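Local atomic coordinates of fatty acid amide hydrolase (Candida albicans, PDB entry 6KVR), a protein that probably hydrolyses monocarboxylic acid amides, fatty acid amides among them, to the carboxylate and ammonium as a member of the amidase signature family. Residues I153-K158 and S188-L193; Q203-M208 and K406-S411; K275-K280 and E307-A312; R361-V366 and L464-N469; E390-M395 and Y483-N488. All coordinates share one frame; numbering follows the deposited sequence.

Interaction 1: residues I153-K158 and S188-L193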
# COMPACT_ATOMS: atom_id res chain seq x y z
N ILE A 153 -19.78 3.02 24.95
CA ILE A 153 -19.24 4.31 24.55
C ILE A 153 -20.06 4.81 23.34
O ILE A 153 -20.00 4.16 22.29
CB ILE A 153 -17.75 4.24 24.23
CG1 ILE A 153 -16.97 3.94 25.51
CG2 ILE A 153 -17.23 5.55 23.68
CD1 ILE A 153 -17.32 4.88 26.68
N PRO A 154 -20.81 5.90 23.47
CA PRO A 154 -21.60 6.41 22.32
C PRO A 154 -20.72 7.10 21.29
O PRO A 154 -20.04 8.09 21.58
CB PRO A 154 -22.58 7.39 22.98
CG PRO A 154 -22.51 7.12 24.44
CD PRO A 154 -21.11 6.63 24.70
N ILE A 155 -20.78 6.60 20.05
CA ILE A 155 -19.88 7.01 18.98
C ILE A 155 -20.74 7.47 17.81
O ILE A 155 -21.70 6.79 17.44
CB ILE A 155 -18.93 5.86 18.60
CG1 ILE A 155 -17.91 5.65 19.73
CG2 ILE A 155 -18.23 6.11 17.26
CD1 ILE A 155 -16.78 4.71 19.39
N SER A 156 -20.41 8.64 17.26
CA SER A 156 -21.11 9.16 16.09
C SER A 156 -20.38 8.73 14.81
O SER A 156 -19.16 8.56 14.79
CB SER A 156 -21.21 10.68 16.15
OG SER A 156 -19.93 11.25 16.32
N LEU A 157 -21.15 8.58 13.73
CA LEU A 157 -20.70 7.93 12.51
C LEU A 157 -21.00 8.83 11.31
O LEU A 157 -22.12 9.32 11.16
CB LEU A 157 -21.38 6.58 12.33
CG LEU A 157 -21.12 5.52 13.40
CD1 LEU A 157 -22.11 4.41 13.24
CD2 LEU A 157 -19.68 4.99 13.33
N LYS A 158 -19.99 9.05 10.47
CA LYS A 158 -20.22 9.76 9.22
C LYS A 158 -21.21 8.96 8.37
O LYS A 158 -21.12 7.73 8.31
CB LYS A 158 -18.90 9.97 8.48
CG LYS A 158 -18.92 10.95 7.33
CD LYS A 158 -17.53 11.05 6.70
CE LYS A 158 -17.55 11.91 5.43
NZ LYS A 158 -16.18 12.41 5.04
N SER A 188 -18.70 -2.27 11.90
CA SER A 188 -18.95 -3.54 12.57
C SER A 188 -17.82 -3.89 13.53
O SER A 188 -18.06 -4.58 14.52
CB SER A 188 -19.20 -4.68 11.58
OG SER A 188 -18.06 -5.03 10.87
N ILE A 189 -16.62 -3.37 13.31
CA ILE A 189 -15.60 -3.54 14.33
C ILE A 189 -15.96 -2.74 15.58
O ILE A 189 -15.79 -3.22 16.71
CB ILE A 189 -14.22 -3.14 13.79
CG1 ILE A 189 -13.68 -4.22 12.84
CG2 ILE A 189 -13.22 -2.87 14.94
CD1 ILE A 189 -12.41 -3.81 12.16
N LEU A 190 -16.49 -1.52 15.42
CA LEU A 190 -16.80 -0.70 16.58
C LEU A 190 -17.88 -1.33 17.44
O LEU A 190 -17.78 -1.35 18.67
CB LEU A 190 -17.20 0.72 16.16
CG LEU A 190 -16.03 1.55 15.61
CD1 LEU A 190 -16.50 2.94 15.21
CD2 LEU A 190 -14.90 1.63 16.64
N GLU A 191 -18.92 -1.89 16.79
CA GLU A 191 -19.98 -2.58 17.51
C GLU A 191 -19.44 -3.79 18.27
O GLU A 191 -19.75 -3.98 19.45
CB GLU A 191 -21.07 -3.02 16.54
CG GLU A 191 -22.26 -3.66 17.22
CD GLU A 191 -23.26 -4.23 16.22
OE1 GLU A 191 -24.44 -4.44 16.61
OE2 GLU A 191 -22.88 -4.50 15.06
N LYS A 192 -18.63 -4.63 17.61
CA LYS A 192 -18.06 -5.79 18.31
C LYS A 192 -17.24 -5.36 19.53
O LYS A 192 -17.24 -6.05 20.55
CB LYS A 192 -17.21 -6.63 17.35
CG LYS A 192 -18.03 -7.25 16.20
CD LYS A 192 -17.17 -8.11 15.26
CE LYS A 192 -18.00 -8.65 14.09
NZ LYS A 192 -17.14 -9.22 13.00
N LEU A 193 -16.55 -4.23 19.45
CA LEU A 193 -15.81 -3.70 20.59
C LEU A 193 -16.72 -3.11 21.67
O LEU A 193 -16.23 -2.78 22.76
CB LEU A 193 -14.81 -2.65 20.11
CG LEU A 193 -13.67 -3.15 19.20
CD1 LEU A 193 -12.92 -1.98 18.57
CD2 LEU A 193 -12.71 -4.03 19.99

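Interaction 2: residues Q203-M208 and K406-S411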
# COMPACT_ATOMS: atom_id res chain seq x y z
N GLN A 203 -22.58 15.59 5.66
CA GLN A 203 -21.46 15.63 4.73
C GLN A 203 -21.92 16.39 3.50
O GLN A 203 -23.12 16.41 3.20
CB GLN A 203 -21.00 14.22 4.36
CG GLN A 203 -22.09 13.47 3.62
CD GLN A 203 -22.17 12.01 3.96
OE1 GLN A 203 -21.30 11.47 4.66
NE2 GLN A 203 -23.22 11.35 3.49
N PRO A 204 -21.02 17.03 2.78
CA PRO A 204 -21.42 17.74 1.56
C PRO A 204 -21.74 16.78 0.41
O PRO A 204 -21.25 15.65 0.36
CB PRO A 204 -20.19 18.59 1.23
CG PRO A 204 -19.05 17.75 1.81
CD PRO A 204 -19.61 17.25 3.11
N GLN A 205 -22.57 17.27 -0.51
CA GLN A 205 -22.67 16.66 -1.83
C GLN A 205 -21.29 16.55 -2.49
O GLN A 205 -20.52 17.52 -2.52
CB GLN A 205 -23.62 17.52 -2.68
CG GLN A 205 -23.72 17.18 -4.15
CD GLN A 205 -24.34 18.34 -4.93
OE1 GLN A 205 -23.68 19.36 -5.19
NE2 GLN A 205 -25.61 18.21 -5.29
N THR A 206 -20.99 15.36 -3.03
CA THR A 206 -19.75 14.87 -3.67
C THR A 206 -18.69 14.48 -2.65
O THR A 206 -17.70 13.84 -3.05
CB THR A 206 -19.10 15.85 -4.68
OG1 THR A 206 -18.38 16.90 -3.99
CG2 THR A 206 -20.11 16.47 -5.64
N LEU A 207 -18.84 14.82 -1.37
CA LEU A 207 -17.84 14.54 -0.33
C LEU A 207 -16.52 15.25 -0.60
O LEU A 207 -15.49 14.83 -0.09
CB LEU A 207 -17.57 13.03 -0.18
CG LEU A 207 -18.80 12.15 -0.02
CD1 LEU A 207 -18.40 10.69 0.23
CD2 LEU A 207 -19.66 12.69 1.11
N MSE A 208 -16.51 16.28 -1.42
CA MSE A 208 -15.29 17.00 -1.76
C MSE A 208 -15.45 18.50 -1.51
O MSE A 208 -15.16 19.33 -2.38
CB MSE A 208 -14.91 16.72 -3.23
CG MSE A 208 -14.58 15.25 -3.53
SE MSE A 208 -12.88 14.82 -2.57
CE MSE A 208 -11.65 15.66 -3.91
N LYS A 406 -21.56 10.33 -12.91
CA LYS A 406 -22.54 9.24 -12.91
C LYS A 406 -23.42 9.29 -11.67
O LYS A 406 -24.64 9.15 -11.76
CB LYS A 406 -21.84 7.89 -13.00
CG LYS A 406 -22.83 6.74 -13.05
CD LYS A 406 -22.35 5.57 -12.21
CE LYS A 406 -21.41 4.68 -12.99
NZ LYS A 406 -22.08 4.11 -14.19
N LEU A 407 -22.82 9.50 -10.49
CA LEU A 407 -23.63 9.52 -9.27
C LEU A 407 -24.51 10.76 -9.19
O LEU A 407 -25.61 10.69 -8.66
CB LEU A 407 -22.73 9.41 -8.05
CG LEU A 407 -21.98 8.07 -7.95
CD1 LEU A 407 -20.68 8.25 -7.20
CD2 LEU A 407 -22.85 7.00 -7.28
N LEU A 408 -24.05 11.89 -9.72
CA LEU A 408 -24.83 13.13 -9.64
C LEU A 408 -25.94 13.16 -10.70
O LEU A 408 -27.07 13.54 -10.39
CB LEU A 408 -23.92 14.34 -9.79
CG LEU A 408 -23.06 14.75 -8.58
CD1 LEU A 408 -21.97 15.77 -8.97
CD2 LEU A 408 -23.90 15.28 -7.40
N SER A 409 -25.63 12.76 -11.94
CA SER A 409 -26.63 12.78 -13.01
C SER A 409 -27.69 11.69 -12.84
O SER A 409 -28.78 11.81 -13.43
CB SER A 409 -25.95 12.62 -14.38
OG SER A 409 -25.38 11.31 -14.52
N GLY A 410 -27.43 10.66 -12.03
CA GLY A 410 -28.45 9.65 -11.77
C GLY A 410 -29.70 10.21 -11.12
O GLY A 410 -30.77 9.59 -11.21
N SER A 411 -29.60 11.35 -10.43
CA SER A 411 -30.76 12.02 -9.88
C SER A 411 -30.99 13.39 -10.48
O SER A 411 -32.03 14.00 -10.20
CB SER A 411 -30.63 12.16 -8.36
OG SER A 411 -29.79 13.27 -8.06

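Interaction 3: residues K275-K280 and E307-A312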
# COMPACT_ATOMS: atom_id res chain seq x y z
N LYS A 275 -4.12 2.59 5.14
CA LYS A 275 -4.17 1.13 5.23
C LYS A 275 -4.01 0.61 6.65
O LYS A 275 -3.70 -0.55 6.85
CB LYS A 275 -3.15 0.47 4.30
CG LYS A 275 -3.28 0.96 2.84
CD LYS A 275 -1.92 1.24 2.21
CE LYS A 275 -1.46 0.09 1.28
NZ LYS A 275 0.03 0.04 1.01
N ARG A 276 -4.24 1.44 7.67
CA ARG A 276 -4.34 0.94 9.03
C ARG A 276 -5.80 0.76 9.45
O ARG A 276 -6.15 -0.27 10.04
CB ARG A 276 -3.62 1.88 9.99
CG ARG A 276 -2.15 2.12 9.65
CD ARG A 276 -1.36 2.69 10.84
NE ARG A 276 -0.97 1.68 11.81
CZ ARG A 276 -0.07 1.85 12.78
NH1 ARG A 276 0.61 2.98 12.89
NH2 ARG A 276 0.14 0.87 13.66
N ILE A 277 -6.65 1.72 9.12
CA ILE A 277 -8.08 1.69 9.42
C ILE A 277 -8.81 1.41 8.11
O ILE A 277 -8.49 2.02 7.08
CB ILE A 277 -8.53 3.01 10.09
CG1 ILE A 277 -8.06 3.05 11.55
CG2 ILE A 277 -10.02 3.13 10.13
CD1 ILE A 277 -6.62 3.33 11.73
N SER A 278 -9.77 0.49 8.13
CA SER A 278 -10.50 0.14 6.91
C SER A 278 -11.45 1.24 6.44
O SER A 278 -12.16 1.87 7.24
CB SER A 278 -11.30 -1.14 7.12
OG SER A 278 -11.99 -1.48 5.92
N VAL A 279 -11.48 1.46 5.12
CA VAL A 279 -12.52 2.27 4.48
C VAL A 279 -13.49 1.42 3.68
O VAL A 279 -14.35 1.95 2.98
CB VAL A 279 -11.93 3.38 3.58
CG1 VAL A 279 -11.07 4.35 4.39
CG2 VAL A 279 -11.12 2.78 2.44
N LYS A 280 -13.39 0.09 3.79
CA LYS A 280 -14.28 -0.79 3.04
C LYS A 280 -15.73 -0.67 3.51
O LYS A 280 -16.02 -0.72 4.71
CB LYS A 280 -13.79 -2.24 3.17
CG LYS A 280 -14.67 -3.25 2.46
CD LYS A 280 -14.17 -4.68 2.65
CE LYS A 280 -15.20 -5.69 2.13
NZ LYS A 280 -14.60 -7.05 2.24
N GLU A 307 -6.20 7.91 21.05
CA GLU A 307 -5.29 6.79 21.27
C GLU A 307 -6.06 5.52 21.62
O GLU A 307 -5.75 4.43 21.10
CB GLU A 307 -4.28 7.14 22.36
CG GLU A 307 -2.94 6.43 22.27
CD GLU A 307 -2.95 5.07 22.98
OE1 GLU A 307 -3.60 4.97 24.05
OE2 GLU A 307 -2.25 4.13 22.51
N LEU A 308 -7.07 5.64 22.48
CA LEU A 308 -7.90 4.49 22.84
C LEU A 308 -8.50 3.85 21.59
O LEU A 308 -8.53 2.62 21.46
CB LEU A 308 -9.02 4.93 23.79
CG LEU A 308 -10.12 3.88 24.04
CD1 LEU A 308 -9.56 2.70 24.81
CD2 LEU A 308 -11.35 4.44 24.73
N TRP A 309 -9.00 4.68 20.68
CA TRP A 309 -9.72 4.19 19.51
C TRP A 309 -8.79 3.44 18.56
O TRP A 309 -9.08 2.31 18.16
CB TRP A 309 -10.40 5.38 18.82
CG TRP A 309 -11.42 5.05 17.80
CD1 TRP A 309 -12.76 4.98 17.99
CD2 TRP A 309 -11.19 4.77 16.42
NE1 TRP A 309 -13.39 4.66 16.81
CE2 TRP A 309 -12.45 4.52 15.83
CE3 TRP A 309 -10.05 4.67 15.63
CZ2 TRP A 309 -12.60 4.20 14.48
CZ3 TRP A 309 -10.19 4.36 14.28
CH2 TRP A 309 -11.47 4.13 13.72
N MSE A 310 -7.65 4.03 18.23
CA MSE A 310 -6.67 3.36 17.38
C MSE A 310 -6.25 2.02 17.98
O MSE A 310 -6.28 0.99 17.30
CB MSE A 310 -5.45 4.26 17.17
CG MSE A 310 -5.77 5.60 16.51
SE MSE A 310 -6.39 5.36 14.65
CE MSE A 310 -4.61 5.02 13.81
N LYS A 311 -5.85 2.05 19.26
CA LYS A 311 -5.35 0.84 19.91
C LYS A 311 -6.39 -0.26 19.91
O LYS A 311 -6.09 -1.41 19.57
CB LYS A 311 -4.91 1.15 21.35
CG LYS A 311 -4.31 -0.06 22.09
CD LYS A 311 -3.97 0.34 23.52
CE LYS A 311 -5.23 0.52 24.35
NZ LYS A 311 -5.22 1.77 25.19
N ALA A 312 -7.64 0.08 20.28
CA ALA A 312 -8.70 -0.93 20.30
C ALA A 312 -9.02 -1.43 18.90
O ALA A 312 -9.13 -2.64 18.66
CB ALA A 312 -9.95 -0.36 20.98

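Interaction 4: residues R361-V366 and L464-N469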
# COMPACT_ATOMS: atom_id res chain seq x y z
N ARG A 361 -0.92 34.21 14.66
CA ARG A 361 -0.70 34.45 16.09
C ARG A 361 -0.64 33.14 16.86
O ARG A 361 0.29 32.91 17.65
CB ARG A 361 -1.79 35.36 16.66
CG ARG A 361 -1.68 35.58 18.16
CD ARG A 361 -2.61 36.68 18.69
NE ARG A 361 -4.01 36.38 18.45
CZ ARG A 361 -4.79 35.68 19.27
NH1 ARG A 361 -4.33 35.18 20.40
NH2 ARG A 361 -6.05 35.45 18.92
N ALA A 362 -1.62 32.25 16.64
CA ALA A 362 -1.66 30.99 17.39
C ALA A 362 -0.44 30.12 17.08
O ALA A 362 0.15 29.52 17.99
CB ALA A 362 -2.95 30.24 17.09
N LEU A 363 -0.05 30.03 15.81
CA LEU A 363 1.17 29.31 15.47
C LEU A 363 2.37 29.90 16.21
O LEU A 363 3.14 29.17 16.85
CB LEU A 363 1.37 29.35 13.96
CG LEU A 363 2.55 28.53 13.43
CD1 LEU A 363 2.54 27.12 14.04
CD2 LEU A 363 2.49 28.47 11.90
N ASN A 364 2.52 31.22 16.17
CA ASN A 364 3.65 31.86 16.84
C ASN A 364 3.63 31.62 18.34
O ASN A 364 4.68 31.39 18.96
CB ASN A 364 3.64 33.36 16.55
CG ASN A 364 4.88 34.04 17.05
OD1 ASN A 364 5.98 33.75 16.59
ND2 ASN A 364 4.73 34.93 18.02
N THR A 365 2.45 31.65 18.96
CA THR A 365 2.37 31.41 20.40
C THR A 365 2.77 29.98 20.73
O THR A 365 3.45 29.73 21.74
CB THR A 365 0.96 31.72 20.93
OG1 THR A 365 0.67 33.11 20.74
CG2 THR A 365 0.85 31.41 22.41
N VAL A 366 2.39 29.01 19.88
CA VAL A 366 2.69 27.61 20.19
C VAL A 366 4.18 27.35 20.02
O VAL A 366 4.80 26.65 20.84
CB VAL A 366 1.82 26.68 19.33
CG1 VAL A 366 2.34 25.24 19.35
CG2 VAL A 366 0.37 26.73 19.81
N LEU A 464 5.02 20.94 12.24
CA LEU A 464 3.91 21.71 12.78
C LEU A 464 3.52 22.75 11.74
O LEU A 464 4.40 23.41 11.18
CB LEU A 464 4.29 22.38 14.10
CG LEU A 464 3.25 23.28 14.79
CD1 LEU A 464 2.01 22.49 15.17
CD2 LEU A 464 3.84 23.96 16.04
N SER A 465 2.23 22.88 11.47
CA SER A 465 1.80 23.70 10.35
C SER A 465 0.34 24.11 10.56
O SER A 465 -0.37 23.48 11.35
CB SER A 465 1.97 22.94 9.02
OG SER A 465 1.00 21.92 8.94
N PRO A 466 -0.13 25.14 9.85
CA PRO A 466 -1.56 25.48 9.89
C PRO A 466 -2.40 24.35 9.31
O PRO A 466 -1.90 23.48 8.60
CB PRO A 466 -1.66 26.74 9.02
CG PRO A 466 -0.22 27.25 8.88
CD PRO A 466 0.61 26.01 8.92
N THR A 467 -3.70 24.38 9.62
CA THR A 467 -4.65 23.46 9.03
C THR A 467 -5.34 24.04 7.81
O THR A 467 -5.84 23.27 6.97
CB THR A 467 -5.72 23.05 10.04
OG1 THR A 467 -5.08 22.66 11.26
CG2 THR A 467 -6.52 21.84 9.52
N TYR A 468 -5.34 25.36 7.69
CA TYR A 468 -6.11 26.12 6.72
C TYR A 468 -5.57 27.55 6.83
O TYR A 468 -4.95 27.89 7.83
CB TYR A 468 -7.62 26.00 7.03
CG TYR A 468 -8.55 26.88 6.20
CD1 TYR A 468 -8.50 26.84 4.83
CD2 TYR A 468 -9.47 27.75 6.80
CE1 TYR A 468 -9.32 27.65 4.06
CE2 TYR A 468 -10.31 28.55 6.04
CZ TYR A 468 -10.22 28.49 4.65
OH TYR A 468 -11.02 29.26 3.83
N ASN A 469 -5.76 28.36 5.79
CA ASN A 469 -5.23 29.72 5.83
C ASN A 469 -6.10 30.67 6.64
O ASN A 469 -5.98 31.90 6.51
CB ASN A 469 -5.06 30.27 4.41
CG ASN A 469 -6.30 30.05 3.57
OD1 ASN A 469 -6.37 29.11 2.78
ND2 ASN A 469 -7.32 30.87 3.78

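Interaction 5: residues E390-M395 and Y483-N488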
# COMPACT_ATOMS: atom_id res chain seq x y z
N GLU A 390 -0.75 20.86 -7.24
CA GLU A 390 -1.24 20.59 -8.59
C GLU A 390 -1.37 19.10 -8.85
O GLU A 390 -2.33 18.66 -9.48
CB GLU A 390 -0.30 21.21 -9.63
CG GLU A 390 -0.56 22.68 -9.90
CD GLU A 390 0.65 23.41 -10.47
OE1 GLU A 390 0.62 24.66 -10.50
OE2 GLU A 390 1.61 22.75 -10.90
N THR A 391 -0.40 18.31 -8.39
CA THR A 391 -0.47 16.88 -8.65
C THR A 391 -1.67 16.26 -7.94
O THR A 391 -2.41 15.48 -8.54
CB THR A 391 0.83 16.18 -8.23
OG1 THR A 391 1.93 16.75 -8.93
CG2 THR A 391 0.75 14.68 -8.56
N VAL A 392 -1.88 16.60 -6.67
CA VAL A 392 -2.96 15.94 -5.96
C VAL A 392 -4.31 16.41 -6.50
O VAL A 392 -5.25 15.61 -6.61
CB VAL A 392 -2.84 16.14 -4.44
CG1 VAL A 392 -3.34 17.52 -3.98
CG2 VAL A 392 -3.57 14.98 -3.72
N HIS A 393 -4.42 17.67 -6.92
CA HIS A 393 -5.70 18.11 -7.45
C HIS A 393 -5.97 17.53 -8.83
O HIS A 393 -7.14 17.32 -9.19
CB HIS A 393 -5.80 19.63 -7.44
CG HIS A 393 -6.11 20.18 -6.08
ND1 HIS A 393 -5.26 20.01 -5.01
CD2 HIS A 393 -7.23 20.77 -5.59
CE1 HIS A 393 -5.82 20.53 -3.92
NE2 HIS A 393 -7.01 21.00 -4.26
N LYS A 394 -4.93 17.24 -9.63
CA LYS A 394 -5.15 16.50 -10.86
C LYS A 394 -5.65 15.11 -10.54
O LYS A 394 -6.56 14.59 -11.22
CB LYS A 394 -3.86 16.42 -11.69
CG LYS A 394 -3.43 17.70 -12.40
CD LYS A 394 -2.13 17.42 -13.19
CE LYS A 394 -1.52 18.68 -13.80
NZ LYS A 394 -0.02 18.56 -13.88
N MSE A 395 -5.09 14.48 -9.50
CA MSE A 395 -5.39 13.10 -9.11
C MSE A 395 -6.85 12.97 -8.74
O MSE A 395 -7.48 11.95 -9.05
CB MSE A 395 -4.53 12.64 -7.92
CG MSE A 395 -3.13 12.14 -8.25
SE MSE A 395 -2.08 11.79 -6.61
CE MSE A 395 -0.55 10.86 -7.37
N TYR A 483 -3.17 23.39 2.74
CA TYR A 483 -2.57 23.11 4.04
C TYR A 483 -2.89 21.70 4.53
O TYR A 483 -2.08 21.11 5.27
CB TYR A 483 -3.02 24.17 5.06
CG TYR A 483 -2.18 25.43 4.93
CD1 TYR A 483 -0.90 25.50 5.50
CD2 TYR A 483 -2.62 26.51 4.17
CE1 TYR A 483 -0.12 26.64 5.35
CE2 TYR A 483 -1.84 27.64 4.01
CZ TYR A 483 -0.60 27.71 4.60
OH TYR A 483 0.16 28.84 4.43
N THR A 484 -4.01 21.11 4.12
CA THR A 484 -4.31 19.72 4.45
C THR A 484 -3.96 18.75 3.33
O THR A 484 -3.48 17.64 3.59
CB THR A 484 -5.78 19.52 4.81
OG1 THR A 484 -6.60 20.20 3.85
CG2 THR A 484 -6.10 19.99 6.24
N SER A 485 -4.19 19.15 2.07
CA SER A 485 -4.02 18.20 0.98
C SER A 485 -2.57 17.79 0.81
O SER A 485 -2.31 16.72 0.26
CB SER A 485 -4.58 18.78 -0.32
OG SER A 485 -3.81 19.87 -0.78
N LEU A 486 -1.62 18.60 1.28
CA LEU A 486 -0.21 18.22 1.22
C LEU A 486 0.04 16.89 1.93
O LEU A 486 0.75 16.02 1.41
CB LEU A 486 0.66 19.31 1.85
CG LEU A 486 2.15 18.99 2.01
CD1 LEU A 486 2.81 18.79 0.64
CD2 LEU A 486 2.90 20.04 2.88
N TRP A 487 -0.53 16.72 3.12
CA TRP A 487 -0.31 15.48 3.85
C TRP A 487 -1.12 14.30 3.30
O TRP A 487 -0.85 13.15 3.68
CB TRP A 487 -0.59 15.71 5.35
CG TRP A 487 0.13 16.96 5.78
CD1 TRP A 487 -0.43 18.14 6.13
CD2 TRP A 487 1.56 17.16 5.83
NE1 TRP A 487 0.55 19.06 6.42
CE2 TRP A 487 1.78 18.49 6.24
CE3 TRP A 487 2.67 16.34 5.58
CZ2 TRP A 487 3.07 19.02 6.40
CZ3 TRP A 487 3.96 16.88 5.75
CH2 TRP A 487 4.14 18.21 6.15
N ASN A 488 -2.08 14.55 2.40
CA ASN A 488 -2.72 13.43 1.72
C ASN A 488 -1.84 12.87 0.61
O ASN A 488 -1.74 11.65 0.46
CB ASN A 488 -4.07 13.85 1.14
CG ASN A 488 -5.07 14.21 2.21
OD1 ASN A 488 -5.34 15.39 2.44
ND2 ASN A 488 -5.60 13.21 2.90

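Interaction 1: residues I153-K158 and S188-L193
Leu190 meets Ile155 and Leu157 where helix 185-192 packs against strand 155-158 of the large mixed sheet at the heart of the amidase signature fold. Along the helical segment, Ser188 comes first; its OG has weak hydrogen bonds available, to the carbonyl of Gly184 or of Val185 in the preceding turn. Ile189 leaves the strand alone and rests on Tyr313 of helix 303-317. Leu190 then points its CB at the sheet and carries the whole contact. Its chi1 of -71° sets CG opposite the carbonyl carbon, and CD1 reaches between two residues that sit on one face of the strand. Ile155 and Leu190 cross roughly at right angles, and the meeting is between methyl groups, CG2 and CD1. Glu191 touches His183, and Leu193 touches Glu316 of helix 303-317. On the same strand Ser156 and Lys158 project from the other face; Lys158, a predicted charge-relay residue, hydrogen-bonds through NZ to Ser233 and Ser252. The contact is therefore apolar packing behind a strand that probably bears catalytic machinery. Leu190 CD1 lies 4.2 Å from Ile155 CG2 and 4.2 Å from Leu157 CD2.

Interaction 2: residues Q203-M208 and K406-S411
Leu408 spreads its two methyl branches over consecutive residues, Gln205 and Thr206, and so packs helix 402-409 against a loop that also contains Leu207, a predicted substrate-binding residue. CD2 takes the glutamine: it lies 3.8 Å from Gln205 CG and 4.0 Å from Gln205 CD, touching the chain from CG to the amide, which Leu408 crosses at about a right angle. With Gln205 CG opposite its own backbone N (chi1 171°), the chain runs extended past the leucine, and its amide, also against CD2, is bonded to outside partners: NE2 donates to Glu413 and Pro414 O, while OE1 accepts from Thr416 N. The other branch, CD1, approaches Thr206 CG2 at 3.9 Å, the two side chains meeting at a slant. The threonine hydroxyl faces its own backbone instead. OG1 donates to Gln205 O at 2.7 Å, in the carbonyl plane on a lone pair, and accepts from Met208 N at 3.2 Å, an ST turn. These bonds help to fix the rotation of the side chain and leave its methyl presented to Leu408. Around the contact, Thr206 also touches Thr419 of helix 417-423, and its carbonyl receives Gln404 NE2 from helix 402-409; the loop follows strand 199-201 and precedes strand 221-222 in the chain.

Interaction 3: residues K275-K280 and E307-A312
Apolar packing makes up the contact between Ile277 and two consecutive residues of helix 303-317, Trp309 and Met310, and seats the loop that links strands 268-271 and 295-300 of the mixed sheet on that helix. The isoleucine divides its branches between them. CG1 stands 3.7 Å from Trp309 CZ3 and CG2 stands 4.0 Å from Trp309 CH2, so the six-membered end of the indole meets the residue with its edge rather than a face. Trp309 CG lies opposite its backbone N, chi1 -167°, which carries the ring from the helix toward the loop. The tip of Ile277, CD1, goes to the selenomethionine at position 310, lying 3.6 Å from Met310 SE. That chain bends at chi2 and chi3 and brings its end across the isoleucine at about a right angle.

Hydrogen bonds hold the loop's shape beside this apolar patch. Ser278 OG accepts from Lys280 N at 3.0 Å, closing an ST turn, and also pairs with Asp323, while Ser278 N bonds Tyr313 OH of the helix. Charged side chains of the loop pair with other parts: Arg276 forms salt bridges with Asp552 and Glu553, and Lys280 with Asp449 of the second subunit. In the fold, Ile277 also touches Thr186 of helix 185-192 and Ala296 of strand 295-300, whereas Trp309 rests on Pro298 of that strand and on Ile248 and Val250 of strand 248-253.

Interaction 4: residues R361-V366 and L464-N469
Leu363 lies over Leu464 and Pro466, and these meetings, with Val366 added, pack helix 357-372 on strand 462-466. The helix runs nearly antiparallel to the strand, at 165° between their directions, and the axes of the two short segments approach to 9.3 Å, as expected of a helix covering a face of the sheet in this alpha/beta amidase fold. Leu363 sends its branches to separate partners: CD1 is 4.0 Å from Leu464 CD2, and CD2 is 4.2 Å from Pro466 CG on the proline ring. The two leucines slide past each other in opposite directions, flank against flank. Both place CG opposite the backbone N, at chi1 -175° for Leu363 and 178° for Leu464, which directs each chain toward the other segment. One turn further along the helix, Val366 CG1 approaches Leu464 CD2 at 3.9 Å from a slanting direction, so that single methyl is gripped by two helix residues. Between the two strand contacts Ser465 points away from the helix and touches Trp487 of helix 482-490 and Gln544 of strand 540-546. Beside the contact, Leu363 packs on Leu543, and Pro466 on Tyr483. No hydrogen bond passes between the segments, and all four touching residues are buried; backbone bonds join Val366 to Ala362 and Leu464 to Ala345 and Ile347, so shape and the hydrophobic effect hold helix to sheet here.

Interaction 5: residues E390-M395 and Y483-N488
Helices 385-397 and 482-490 approach each other beside the predicted substrate site, where Val392 and His393 close around Ser485. Val392 CG1 lies 4.0 Å from Ser485 OG and 4.1 Å from Ser485 CB, so the small serine admits the valine methyl close to its helix. From the next position, His393 offers the edge of its imidazole: CE1 is 3.8 Å from Ser485 OG, which sits near the ring plane, in van der Waals contact. Each polar group bonds a carbonyl four residues back instead, Ser485 OG to Trp481 O and His393 ND1 to Tyr389 O. A chi1 of 68° turns the Ser485 hydroxyl back to Trp481 O while leaving it against CE1. In this amidase fold helix 482-490 borders the predicted substrate site: Thr484 OG1 bonds Gly255 O, a residue predicted to bind substrate, and Asn488 ND2 bonds Asp253 OD1. The His393 ring also meets Tyr425 edge-to-face.

In the fold
All five contacts are made by buried residues, and none has a hydrogen bond between its segments. Interactions 1 and 3 adjoin: Leu190 CD2 lies 3.4 Å from Trp309 NE1, so helices 185-192 and 303-317 share one apolar region on the sheet. Interactions 4 and 5 also touch, through Pro466 and Thr467 against Tyr483 and Thr484, but lie on the opposite side of the chain's centre from interaction 1. Interaction 2 reaches interaction 1 through Lys158 and Gln203. Purely aliphatic packing marks interactions 1 and 4, at the sheet strands; an indole edge and selenium enter interaction 3, while polar residues join interactions 2 and 5, near predicted substrate-binding residues.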